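Local coordinates for protein short chain dehydrogenase/reductase (Acinetobacter baumannii, PDB 4IUY) that probably catalyses NAD(P)(H)-dependent oxidation or reduction, as a Rossmann-fold member of the short-chain dehydrogenase/reductase family, at residues 23-28 against 50-55; 29-34 against 55-60; 164-169 against 205-210; 114-119 against 173-178. All blocks are in the same frame, centred on the assembly; numbering follows the deposited sequence.

Interaction 1 (23-28 against 50-55); sequences FDVKDK and EGANIV
A type II beta turn, Val25 to Lys28, meets the Schellman motif in which Gly51 ends helix 38-49. The pairing is mainly backbone: Asp27 N donates to Gly51 O at 2.9 Å and 174°, almost straight at the hydrogen although the donor stands above the carbonyl plane. One residue on from Asp27, Lys28 O accepts from Asn53 N (2.7 Å), nearly along the C=O axis. Asn53 ND2 adds a long, weak bond to Asp27 O; its CG lies anti to its own carbonyl carbon (chi1 -57°), which turns the amide to the turn, while OD1 accepts from Gln78 N. Gly51 O also receives a CA-H...O contact from Lys26 CA at 3.5 Å. Apolar cover comes from Val25: its CG2 touches Glu50 CB at 3.6 Å, the two side chains meeting at a slant, and Ala52 CB at 3.9 Å. Two waters bridge the segments, both donating to Asp27 OD1: one also donates to Gly51 O, the other accepts from Asn53 ND2. Phe47 of helix 38-49 packs on Val25 and Ala52, so the turn closes over the helix end just before strand 29-32, where strand 53-58 starts beside it.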
loop_
_atom_site.group_PDB
_atom_site.type_symbol
_atom_site.label_atom_id
_atom_site.label_comp_id
_atom_site.label_asym_id
_atom_site.label_seq_id
_atom_site.Cartn_x
_atom_site.Cartn_y
_atom_site.Cartn_z
ATOM N N PHE D 23 14.211 -19.460 17.267
ATOM C CA PHE D 23 14.597 -19.438 15.855
ATOM C C PHE D 23 15.177 -20.764 15.417
ATOM O O PHE D 23 15.838 -20.853 14.387
ATOM C CB PHE D 23 15.597 -18.334 15.575
ATOM C CG PHE D 23 15.058 -16.964 15.831
ATOM C CD1 PHE D 23 14.183 -16.376 14.929
ATOM C CD2 PHE D 23 15.407 -16.271 16.987
ATOM C CE1 PHE D 23 13.676 -15.120 15.158
ATOM C CE2 PHE D 23 14.900 -15.006 17.234
ATOM C CZ PHE D 23 14.043 -14.418 16.316
ATOM N N ASP D 24 14.952 -21.792 16.219
ATOM C CA ASP D 24 15.523 -23.105 15.943
ATOM C C ASP D 24 15.078 -23.734 14.619
ATOM O O ASP D 24 13.878 -23.853 14.345
ATOM C CB ASP D 24 15.199 -24.053 17.101
ATOM C CG ASP D 24 15.741 -25.443 16.879
ATOM O OD1 ASP D 24 16.975 -25.573 16.752
ATOM O OD2 ASP D 24 14.949 -26.403 16.876
ATOM N N VAL D 25 16.054 -24.157 13.814
ATOM C CA VAL D 25 15.762 -24.882 12.578
ATOM C C VAL D 25 16.553 -26.187 12.538
ATOM O O VAL D 25 16.607 -26.866 11.503
ATOM C CB VAL D 25 16.049 -24.035 11.307
ATOM C CG1 VAL D 25 15.147 -22.773 11.307
ATOM C CG2 VAL D 25 17.504 -23.649 11.209
ATOM N N LYS D 26 17.133 -26.564 13.673
ATOM C CA LYS D 26 17.898 -27.812 13.710
ATOM C C LYS D 26 17.063 -29.020 13.269
ATOM O O LYS D 26 15.938 -29.185 13.703
ATOM C CB LYS D 26 18.480 -28.075 15.096
ATOM C CG LYS D 26 19.506 -29.187 15.063
ATOM C CD LYS D 26 20.263 -29.333 16.367
ATOM C CE LYS D 26 21.350 -30.397 16.243
ATOM N NZ LYS D 26 20.772 -31.771 16.080
ATOM N N ASP D 27 17.630 -29.808 12.357
ATOM C CA ASP D 27 17.056 -31.052 11.821
ATOM C C ASP D 27 15.887 -30.879 10.853
ATOM O O ASP D 27 15.366 -31.854 10.317
ATOM C CB ASP D 27 16.665 -32.016 12.947
ATOM C CG ASP D 27 17.844 -32.413 13.798
ATOM O OD1 ASP D 27 18.916 -32.738 13.235
ATOM O OD2 ASP D 27 17.704 -32.371 15.038
ATOM N N LYS D 28 15.464 -29.642 10.637
ATOM C CA LYS D 28 14.435 -29.370 9.637
ATOM C C LYS D 28 15.022 -29.669 8.263
ATOM O O LYS D 28 16.248 -29.767 8.101
ATOM C CB LYS D 28 13.969 -27.909 9.703
ATOM C CG LYS D 28 13.183 -27.539 10.956
ATOM C CD LYS D 28 12.733 -26.064 10.916
ATOM C CE LYS D 28 12.036 -25.601 12.201
ATOM N NZ LYS D 28 10.736 -26.312 12.483
ATOM N N GLU D 50 23.004 -23.464 10.855
ATOM C CA GLU D 50 22.046 -23.524 11.957
ATOM C C GLU D 50 21.550 -24.962 12.233
ATOM O O GLU D 50 20.556 -25.157 12.935
ATOM C CB GLU D 50 20.857 -22.577 11.710
ATOM C CG GLU D 50 21.253 -21.103 11.716
ATOM C CD GLU D 50 21.911 -20.719 13.026
ATOM O OE1 GLU D 50 21.351 -21.072 14.084
ATOM O OE2 GLU D 50 23.017 -20.126 13.001
ATOM N N GLY D 51 22.228 -25.957 11.648
ATOM C CA GLY D 51 21.948 -27.362 11.928
ATOM C C GLY D 51 20.780 -27.961 11.160
ATOM O O GLY D 51 20.295 -29.022 11.505
ATOM N N ALA D 52 20.319 -27.280 10.117
ATOM C CA ALA D 52 19.206 -27.772 9.305
ATOM C C ALA D 52 19.716 -28.574 8.108
ATOM O O ALA D 52 20.790 -28.290 7.562
ATOM C CB ALA D 52 18.324 -26.596 8.818
ATOM N N ASN D 53 18.924 -29.555 7.694
ATOM C CA ASN D 53 19.225 -30.323 6.498
ATOM C C ASN D 53 18.832 -29.584 5.217
ATOM O O ASN D 53 17.880 -28.829 5.195
ATOM C CB ASN D 53 18.548 -31.698 6.571
ATOM C CG ASN D 53 18.960 -32.472 7.806
ATOM O OD1 ASN D 53 20.133 -32.816 7.976
ATOM N ND2 ASN D 53 18.004 -32.742 8.681
ATOM N N ILE D 54 19.550 -29.845 4.136
ATOM C CA ILE D 54 19.482 -28.999 2.953
ATOM C C ILE D 54 19.043 -29.763 1.700
ATOM O O ILE D 54 19.618 -30.793 1.363
ATOM C CB ILE D 54 20.888 -28.360 2.688
ATOM C CG1 ILE D 54 21.294 -27.483 3.867
ATOM C CG2 ILE D 54 20.889 -27.537 1.431
ATOM C CD1 ILE D 54 20.272 -26.388 4.152
ATOM N N VAL D 55 18.005 -29.273 1.032
ATOM C CA VAL D 55 17.677 -29.749 -0.315
ATOM C C VAL D 55 17.840 -28.608 -1.323
ATOM O O VAL D 55 17.129 -27.598 -1.271
ATOM C CB VAL D 55 16.248 -30.305 -0.423
ATOM C CG1 VAL D 55 16.020 -30.845 -1.849
ATOM C CG2 VAL D 55 16.026 -31.402 0.601
HETATM O O HOH W 1 18.519 -20.411 14.660
HETATM O O HOH W 2 18.801 -23.833 14.846
HETATM O O HOH W 3 18.751 -34.207 11.042
HETATM O O HOH W 4 21.395 -31.364 12.374
#

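Interaction 2 (29-34 against 55-60)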
loop_
_atom_site.group_PDB
_atom_site.type_symbol
_atom_site.label_atom_id
_atom_site.label_comp_id
_atom_site.label_asym_id
_atom_site.label_seq_id
_atom_site.Cartn_x
_atom_site.Cartn_y
_atom_site.Cartn_z
ATOM N N TYR D 29 14.151 -29.857 7.282
ATOM C CA TYR D 29 14.600 -29.927 5.910
ATOM C C TYR D 29 14.167 -28.665 5.178
ATOM O O TYR D 29 12.973 -28.318 5.140
ATOM C CB TYR D 29 14.099 -31.204 5.220
ATOM C CG TYR D 29 14.914 -32.455 5.552
ATOM C CD1 TYR D 29 15.892 -32.918 4.673
ATOM C CD2 TYR D 29 14.685 -33.189 6.711
ATOM C CE1 TYR D 29 16.636 -34.057 4.947
ATOM C CE2 TYR D 29 15.424 -34.355 6.994
ATOM C CZ TYR D 29 16.406 -34.779 6.103
ATOM O OH TYR D 29 17.174 -35.920 6.353
ATOM N N ILE D 30 15.154 -27.956 4.644
ATOM C CA ILE D 30 14.925 -26.728 3.907
ATOM C C ILE D 30 15.080 -26.949 2.397
ATOM O O ILE D 30 16.146 -27.351 1.931
ATOM C CB ILE D 30 15.930 -25.644 4.321
ATOM C CG1 ILE D 30 16.098 -25.600 5.846
ATOM C CG2 ILE D 30 15.478 -24.280 3.761
ATOM C CD1 ILE D 30 14.832 -25.230 6.616
ATOM N N LEU D 31 14.020 -26.701 1.633
ATOM C CA LEU D 31 14.100 -26.812 0.178
ATOM C C LEU D 31 14.364 -25.437 -0.428
ATOM O O LEU D 31 13.613 -24.500 -0.200
ATOM C CB LEU D 31 12.829 -27.420 -0.414
ATOM C CG LEU D 31 12.711 -27.499 -1.946
ATOM C CD1 LEU D 31 13.946 -28.142 -2.574
ATOM C CD2 LEU D 31 11.484 -28.322 -2.326
ATOM N N ILE D 32 15.457 -25.321 -1.166
ATOM C CA ILE D 32 15.891 -24.057 -1.737
ATOM C C ILE D 32 15.978 -24.167 -3.242
ATOM O O ILE D 32 16.803 -24.922 -3.750
ATOM C CB ILE D 32 17.274 -23.657 -1.191
ATOM C CG1 ILE D 32 17.230 -23.642 0.338
ATOM C CG2 ILE D 32 17.722 -22.286 -1.742
ATOM C CD1 ILE D 32 18.591 -23.548 0.981
ATOM N N THR D 33 15.110 -23.441 -3.950
ATOM C CA THR D 33 15.205 -23.375 -5.407
ATOM C C THR D 33 16.166 -22.257 -5.808
ATOM O O THR D 33 16.416 -21.326 -5.042
ATOM C CB THR D 33 13.835 -23.105 -6.039
ATOM O OG1 THR D 33 13.410 -21.776 -5.681
ATOM C CG2 THR D 33 12.792 -24.130 -5.554
ATOM N N GLY D 34 16.648 -22.303 -7.040
ATOM C CA GLY D 34 17.595 -21.308 -7.494
ATOM C C GLY D 34 18.874 -21.328 -6.666
ATOM O O GLY D 34 19.487 -20.293 -6.446
ATOM N N VAL D 55 18.005 -29.273 1.032
ATOM C CA VAL D 55 17.677 -29.749 -0.315
ATOM C C VAL D 55 17.840 -28.608 -1.323
ATOM O O VAL D 55 17.129 -27.598 -1.271
ATOM C CB VAL D 55 16.248 -30.305 -0.423
ATOM C CG1 VAL D 55 16.020 -30.845 -1.849
ATOM C CG2 VAL D 55 16.026 -31.402 0.601
ATOM N N ILE D 56 18.797 -28.739 -2.221
ATOM C CA ILE D 56 19.062 -27.653 -3.153
ATOM C C ILE D 56 18.816 -28.089 -4.579
ATOM O O ILE D 56 19.117 -29.232 -4.965
ATOM C CB ILE D 56 20.495 -27.131 -3.013
ATOM C CG1 ILE D 56 21.482 -28.283 -2.859
ATOM C CG2 ILE D 56 20.603 -26.214 -1.798
ATOM C CD1 ILE D 56 22.903 -27.834 -2.813
ATOM N N CYS D 57 18.211 -27.206 -5.363
ATOM C CA CYS D 57 18.125 -27.495 -6.786
ATOM C C CYS D 57 18.394 -26.313 -7.690
ATOM O O CYS D 57 18.313 -25.159 -7.269
ATOM C CB CYS D 57 16.827 -28.233 -7.144
ATOM S SG CYS D 57 15.353 -27.752 -6.325
ATOM N N ALA D 58 18.804 -26.635 -8.916
ATOM C CA ALA D 58 19.100 -25.652 -9.954
ATOM C C ALA D 58 19.060 -26.388 -11.298
ATOM O O ALA D 58 18.953 -27.616 -11.317
ATOM C CB ALA D 58 20.474 -25.033 -9.713
ATOM N N ARG D 59 19.150 -25.658 -12.414
ATOM C CA ARG D 59 19.090 -26.299 -13.734
ATOM C C ARG D 59 20.298 -27.190 -13.962
ATOM O O ARG D 59 20.163 -28.330 -14.420
ATOM C CB ARG D 59 19.006 -25.265 -14.859
ATOM C CG ARG D 59 18.463 -25.828 -16.181
ATOM C CD ARG D 59 18.626 -24.857 -17.354
ATOM N NE ARG D 59 18.818 -23.473 -16.921
ATOM C CZ ARG D 59 17.835 -22.636 -16.597
ATOM N NH1 ARG D 59 16.568 -23.038 -16.647
ATOM N NH2 ARG D 59 18.120 -21.396 -16.212
ATOM N N ARG D 60 21.484 -26.665 -13.666
ATOM C CA ARG D 60 22.704 -27.441 -13.879
ATOM C C ARG D 60 23.324 -27.915 -12.564
ATOM O O ARG D 60 23.849 -27.133 -11.764
ATOM C CB ARG D 60 23.700 -26.666 -14.748
ATOM C CG ARG D 60 23.199 -26.522 -16.175
ATOM C CD ARG D 60 23.843 -25.396 -16.958
ATOM N NE ARG D 60 23.009 -25.090 -18.119
ATOM C CZ ARG D 60 22.037 -24.180 -18.130
ATOM N NH1 ARG D 60 21.784 -23.461 -17.042
ATOM N NH2 ARG D 60 21.323 -23.982 -19.231
#
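The Tyr29 ring meets Val55 at its edge: CG2 of Val55 lies near the ring plane, 4.3 Å from Tyr29 CD1, while Gln78, Val104 and Tyr80 also touch this side chain. Beyond the ring, the backbones run parallel, strand 29-32 and strand 55-58 being 4.8 Å apart and 9° from parallel. Val55 is bonded through both its N and its O: Val55 N donates to Ile30 O (2.8 Å) and Val55 O accepts from Ile32 N (2.8 Å, 167°). The ladder continues with Cys57 N to Ile32 O at 3.1 Å. Leu31 and Val55 share one face of the sheet; with CG anti to its backbone N (chi1 175°), Leu31 sends CD1 to Val55 CG1 at 3.5 Å, and the same methyl lies 4.0 Å from Cys57 SG. On the other face Ile32 CB sits 4.2 Å from Ile56 CG2, and Ile43 and Ala44 of helix 38-49 cover Ile32. Strand 29-32, helix 38-49 and strand 53-58 make the first beta-alpha-beta unit of a Rossmann fold, and Thr33 and Gly34 open the glycine-rich TGxxxGxG turn that in this family typically receives the dinucleotide.

Interaction 3 (164-169 against 205-210); sequences TSILSQ and AIAPGY
Ser165 and Ala207 approach to an unusually short 3.9 Å between their CA atoms, closer than neighbouring strands normally allow. Thr164 (phi -96°, psi -113°) leaves the strand conformation, consistent with this close approach, and Ala207 CB presses against the carbonyl carbon of Ser165 at 3.5 Å. Two backbone bonds bracket this pinch. Thr164 N donates to Ile206 O at 2.7 Å, and Ile166 N donates to Pro208 O at 3.2 Å from well above the carbonyl plane. The hydroxyl of Thr164 is turned towards strand 202-208, with OG1 3.4 Å from Ala207 CB, and is satisfied by Glu262, while CG2 meets Ala205 CB. In this family the segment after the fifth strand carries the serine of the Ser-Tyr-Lys catalytic set; Ser165 falls at that position, with Tyr178 touching it and Lys182 NZ bonded to Thr164 O, consistent with an active site here. Ser165 OG accepts from Leu167 N (3.0 Å), an ST turn that holds the oxygen at the start of the 3-10 segment 166-168. Ile166 fits CG1 into the crowded position between its own N and carbonyl carbon, which lays CG2 3.6 Å from Ala207 O and sends CD1 to Gly209 CA. Further along, Leu167 and Tyr210 cross at about a right angle, with Leu167 CD1 4.2 Å from Tyr210 OH; that hydroxyl is hydrogen-bonded to Asn172, and Phe237 packs on the tyrosine.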
loop_
_atom_site.group_PDB
_atom_site.type_symbol
_atom_site.label_atom_id
_atom_site.label_comp_id
_atom_site.label_asym_id
_atom_site.label_seq_id
_atom_site.Cartn_x
_atom_site.Cartn_y
_atom_site.Cartn_z
ATOM N N THR D 164 10.865 -12.117 -3.039
ATOM C CA THR D 164 10.393 -11.190 -4.057
ATOM C C THR D 164 11.503 -10.186 -4.390
ATOM O O THR D 164 12.532 -10.567 -4.926
ATOM C CB THR D 164 9.044 -10.523 -3.649
ATOM O OG1 THR D 164 9.178 -9.745 -2.447
ATOM C CG2 THR D 164 7.986 -11.620 -3.458
ATOM N N SER D 165 11.283 -8.922 -4.045
ATOM C CA SER D 165 12.136 -7.798 -4.423
ATOM C C SER D 165 11.392 -6.534 -4.011
ATOM O O SER D 165 10.156 -6.507 -4.001
ATOM C CB SER D 165 12.323 -7.760 -5.943
ATOM O OG SER D 165 12.959 -6.560 -6.367
ATOM N N ILE D 166 12.117 -5.474 -3.698
ATOM C CA ILE D 166 11.449 -4.204 -3.436
ATOM C C ILE D 166 10.774 -3.704 -4.699
ATOM O O ILE D 166 9.906 -2.847 -4.655
ATOM C CB ILE D 166 12.381 -3.139 -2.854
ATOM C CG1 ILE D 166 13.549 -2.855 -3.789
ATOM C CG2 ILE D 166 12.874 -3.550 -1.475
ATOM C CD1 ILE D 166 14.401 -1.630 -3.308
ATOM N N LEU D 167 11.172 -4.270 -5.831
ATOM C CA LEU D 167 10.530 -3.967 -7.105
ATOM C C LEU D 167 9.122 -4.542 -7.226
ATOM O O LEU D 167 8.449 -4.349 -8.222
ATOM C CB LEU D 167 11.395 -4.442 -8.266
ATOM C CG LEU D 167 12.665 -3.585 -8.384
ATOM C CD1 LEU D 167 13.479 -4.027 -9.556
ATOM C CD2 LEU D 167 12.328 -2.073 -8.493
ATOM N N SER D 168 8.679 -5.263 -6.213
ATOM C CA SER D 168 7.309 -5.726 -6.196
ATOM C C SER D 168 6.391 -4.517 -5.916
ATOM O O SER D 168 5.219 -4.557 -6.245
ATOM C CB SER D 168 7.130 -6.829 -5.156
ATOM O OG SER D 168 7.262 -6.315 -3.844
ATOM N N GLN D 169 6.940 -3.439 -5.339
ATOM C CA GLN D 169 6.151 -2.222 -5.098
ATOM C C GLN D 169 6.808 -0.952 -5.631
ATOM O O GLN D 169 6.132 0.002 -5.924
ATOM C CB GLN D 169 5.853 -2.029 -3.606
ATOM C CG GLN D 169 5.096 -3.171 -2.932
ATOM C CD GLN D 169 4.731 -2.848 -1.489
ATOM O OE1 GLN D 169 5.596 -2.770 -0.610
ATOM N NE2 GLN D 169 3.449 -2.646 -1.243
ATOM N N ALA D 205 6.922 -13.456 2.531
ATOM C CA ALA D 205 7.858 -13.012 1.516
ATOM C C ALA D 205 8.984 -12.185 2.103
ATOM O O ALA D 205 8.814 -11.500 3.097
ATOM C CB ALA D 205 7.105 -12.195 0.415
ATOM N N ILE D 206 10.136 -12.245 1.456
ATOM C CA ILE D 206 11.225 -11.342 1.739
ATOM C C ILE D 206 11.563 -10.573 0.472
ATOM O O ILE D 206 11.720 -11.173 -0.604
ATOM C CB ILE D 206 12.461 -12.105 2.215
ATOM C CG1 ILE D 206 12.137 -12.766 3.560
ATOM C CG2 ILE D 206 13.653 -11.132 2.323
ATOM C CD1 ILE D 206 13.165 -13.776 4.040
ATOM N N ALA D 207 11.661 -9.252 0.603
ATOM C CA ALA D 207 11.916 -8.362 -0.520
ATOM C C ALA D 207 13.270 -7.672 -0.355
ATOM O O ALA D 207 13.377 -6.651 0.309
ATOM C CB ALA D 207 10.792 -7.307 -0.626
ATOM N N PRO D 208 14.316 -8.237 -0.956
ATOM C CA PRO D 208 15.633 -7.610 -0.856
ATOM C C PRO D 208 15.692 -6.347 -1.706
ATOM O O PRO D 208 15.004 -6.297 -2.728
ATOM C CB PRO D 208 16.572 -8.665 -1.470
ATOM C CG PRO D 208 15.749 -9.902 -1.602
ATOM C CD PRO D 208 14.352 -9.465 -1.767
ATOM N N GLY D 209 16.510 -5.371 -1.305
ATOM C CA GLY D 209 16.878 -4.272 -2.191
ATOM C C GLY D 209 17.958 -4.718 -3.164
ATOM O O GLY D 209 18.087 -5.899 -3.424
ATOM N N TYR D 210 18.750 -3.790 -3.689
ATOM C CA TYR D 210 19.821 -4.147 -4.601
ATOM C C TYR D 210 20.991 -4.775 -3.875
ATOM O O TYR D 210 21.605 -4.171 -2.997
ATOM C CB TYR D 210 20.290 -2.944 -5.412
ATOM C CG TYR D 210 19.282 -2.475 -6.430
ATOM C CD1 TYR D 210 19.259 -3.009 -7.716
ATOM C CD2 TYR D 210 18.341 -1.508 -6.111
ATOM C CE1 TYR D 210 18.325 -2.570 -8.659
ATOM C CE2 TYR D 210 17.403 -1.075 -7.041
ATOM C CZ TYR D 210 17.402 -1.594 -8.301
ATOM O OH TYR D 210 16.460 -1.143 -9.194
#

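Interaction 4 (114-119 against 173-178)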
loop_
_atom_site.group_PDB
_atom_site.type_symbol
_atom_site.label_atom_id
_atom_site.label_comp_id
_atom_site.label_asym_id
_atom_site.label_seq_id
_atom_site.Cartn_x
_atom_site.Cartn_y
_atom_site.Cartn_z
ATOM N N GLY D 114 14.963 -16.667 -9.790
ATOM C CA GLY D 114 14.683 -15.327 -10.278
ATOM C C GLY D 114 15.584 -14.920 -11.432
ATOM O O GLY D 114 16.800 -15.071 -11.340
ATOM N N VAL D 115 14.991 -14.482 -12.545
ATOM C CA VAL D 115 15.754 -13.935 -13.669
ATOM C C VAL D 115 15.242 -12.569 -14.107
ATOM O O VAL D 115 14.093 -12.193 -13.862
ATOM C CB VAL D 115 15.741 -14.855 -14.921
ATOM C CG1 VAL D 115 16.434 -16.172 -14.632
ATOM C CG2 VAL D 115 14.308 -15.070 -15.424
ATOM N N SER D 116 16.113 -11.811 -14.747
ATOM C CA SER D 116 15.700 -10.527 -15.278
ATOM C C SER D 116 16.510 -10.218 -16.528
ATOM O O SER D 116 17.189 -11.079 -17.081
ATOM C CB SER D 116 15.855 -9.429 -14.230
ATOM O OG SER D 116 15.216 -8.229 -14.635
ATOM N N ASP D 117 16.440 -8.970 -16.949
ATOM C CA ASP D 117 17.123 -8.484 -18.129
ATOM C C ASP D 117 17.057 -6.972 -17.994
ATOM O O ASP D 117 16.554 -6.455 -17.004
ATOM C CB ASP D 117 16.406 -8.946 -19.404
ATOM C CG ASP D 117 17.335 -9.009 -20.616
ATOM O OD1 ASP D 117 18.398 -8.343 -20.618
ATOM O OD2 ASP D 117 16.982 -9.701 -21.593
ATOM N N THR D 118 17.602 -6.271 -18.970
ATOM C CA THR D 118 17.487 -4.829 -19.044
ATOM C C THR D 118 17.157 -4.476 -20.469
ATOM O O THR D 118 17.978 -4.662 -21.359
ATOM C CB THR D 118 18.780 -4.124 -18.638
ATOM O OG1 THR D 118 19.127 -4.516 -17.305
ATOM C CG2 THR D 118 18.577 -2.622 -18.674
ATOM N N LYS D 119 15.934 -4.019 -20.690
ATOM C CA LYS D 119 15.481 -3.637 -22.015
ATOM C C LYS D 119 14.502 -2.507 -21.869
ATOM O O LYS D 119 13.776 -2.443 -20.889
ATOM C CB LYS D 119 14.767 -4.793 -22.726
ATOM C CG LYS D 119 15.654 -5.935 -23.162
ATOM C CD LYS D 119 14.870 -6.833 -24.091
ATOM C CE LYS D 119 15.699 -7.992 -24.560
ATOM N NZ LYS D 119 15.045 -8.595 -25.753
ATOM N N LEU D 173 13.684 1.463 -14.199
ATOM C CA LEU D 173 13.636 1.471 -15.660
ATOM C C LEU D 173 14.218 0.205 -16.261
ATOM O O LEU D 173 15.216 -0.307 -15.767
ATOM C CB LEU D 173 14.420 2.659 -16.187
ATOM C CG LEU D 173 13.868 3.993 -15.700
ATOM C CD1 LEU D 173 14.723 5.090 -16.271
ATOM C CD2 LEU D 173 12.417 4.147 -16.110
ATOM N N GLY D 174 13.623 -0.270 -17.347
ATOM C CA GLY D 174 14.200 -1.360 -18.110
ATOM C C GLY D 174 13.910 -2.737 -17.526
ATOM O O GLY D 174 14.547 -3.710 -17.902
ATOM N N VAL D 175 12.969 -2.820 -16.584
ATOM C CA VAL D 175 12.710 -4.083 -15.877
ATOM C C VAL D 175 11.214 -4.373 -15.725
ATOM O O VAL D 175 10.780 -4.980 -14.741
ATOM C CB VAL D 175 13.395 -4.078 -14.495
ATOM C CG1 VAL D 175 14.910 -4.144 -14.657
ATOM C CG2 VAL D 175 12.997 -2.808 -13.695
ATOM N N SER D 176 10.429 -3.944 -16.706
ATOM C CA SER D 176 8.971 -4.082 -16.614
ATOM C C SER D 176 8.430 -5.514 -16.351
ATOM O O SER D 176 7.579 -5.695 -15.475
ATOM C CB SER D 176 8.271 -3.385 -17.797
ATOM O OG SER D 176 9.012 -3.527 -18.994
ATOM N N PRO D 177 8.915 -6.530 -17.091
ATOM C CA PRO D 177 8.358 -7.863 -16.790
ATOM C C PRO D 177 8.721 -8.344 -15.383
ATOM O O PRO D 177 7.880 -8.950 -14.711
ATOM C CB PRO D 177 9.004 -8.776 -17.855
ATOM C CG PRO D 177 9.434 -7.831 -18.966
ATOM C CD PRO D 177 9.849 -6.578 -18.237
ATOM N N TYR D 178 9.929 -8.021 -14.929
ATOM C CA TYR D 178 10.371 -8.369 -13.578
ATOM C C TYR D 178 9.465 -7.708 -12.515
ATOM O O TYR D 178 9.023 -8.375 -11.581
ATOM C CB TYR D 178 11.824 -7.947 -13.407
ATOM C CG TYR D 178 12.475 -8.303 -12.100
ATOM C CD1 TYR D 178 13.161 -9.511 -11.952
ATOM C CD2 TYR D 178 12.460 -7.409 -11.018
ATOM C CE1 TYR D 178 13.786 -9.830 -10.782
ATOM C CE2 TYR D 178 13.088 -7.727 -9.838
ATOM C CZ TYR D 178 13.763 -8.942 -9.733
ATOM O OH TYR D 178 14.409 -9.283 -8.571
HETATM O O HOH W 5 12.835 -7.542 -16.449
HETATM O O HOH W 6 11.117 -1.994 -19.228
#
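Gly174 and Lys119 make the end of this contact where the backbones pair closely; at Ser116 and Tyr178 they stand wider apart, and the tyrosine ring and a water bridge the gap. At the tight end Lys119 N donates to Gly174 O at 3.1 Å and 161°. Gly174 CA in turn lies only 3.0 Å from Lys119 O, a CA-H...O contact, and Thr118 CA reaches Gly174 O at 3.3 Å by another. Gly174, with positive phi and no side chain, lets the two backbones come this near. A water beside them donates to Lys119 O and is hydrogen-bonded to Ser176 OG. Gly174 also takes a bond from Tyr124 OH, while its N donates to Glu195 of the third subunit, so the close pairing sits beside a subunit interface. Val175, at the N-cap position of helix 176-196, brings CG1 to 3.7 Å from Asp117 O. Towards the other end, the CA atoms of Ser116 and Tyr178 are already 6.0 Å apart, and a second water lies 3.1 Å from Ser116 OG, weakly bonded by Tyr178 N. A chi1 of -176° extends the Tyr178 side chain away from its own N and swings the ring to the 114-119 segment, where Val115 O lies in the ring plane at the edge, 3.4 Å from Tyr178 CD1, and Ser116 CB comes obliquely to the same carbon at 3.5 Å. Val115 O also accepts from Asn136 ND2. The residues just after NNAG thus touch the tyrosine that begins YxxxK, an arrangement consistent with the active site of a short-chain dehydrogenase/reductase.

From the N terminus, interaction 1 closes a loop of 21 residues through helix 38-49, and interaction 2, closing one of 20, crosses it: 29-34 follows 23-28 while 55-60 follows 50-55, with Val55 shared. Together they join the N-terminal loop to strands 29-32 and 53-58, neighbours in the sheet. Interactions 4 and 3 form a second crossed pair: 114-119 reaches over 53 residues to 173-178, while 164-169, between them, pairs with 205-210 over 35. These two touch, Tyr178 CE2 lying 3.7 Å from Ser165 OG. Interactions 2 and 3 belong to the same sheet but do not touch, their nearest atoms about 10 Å apart.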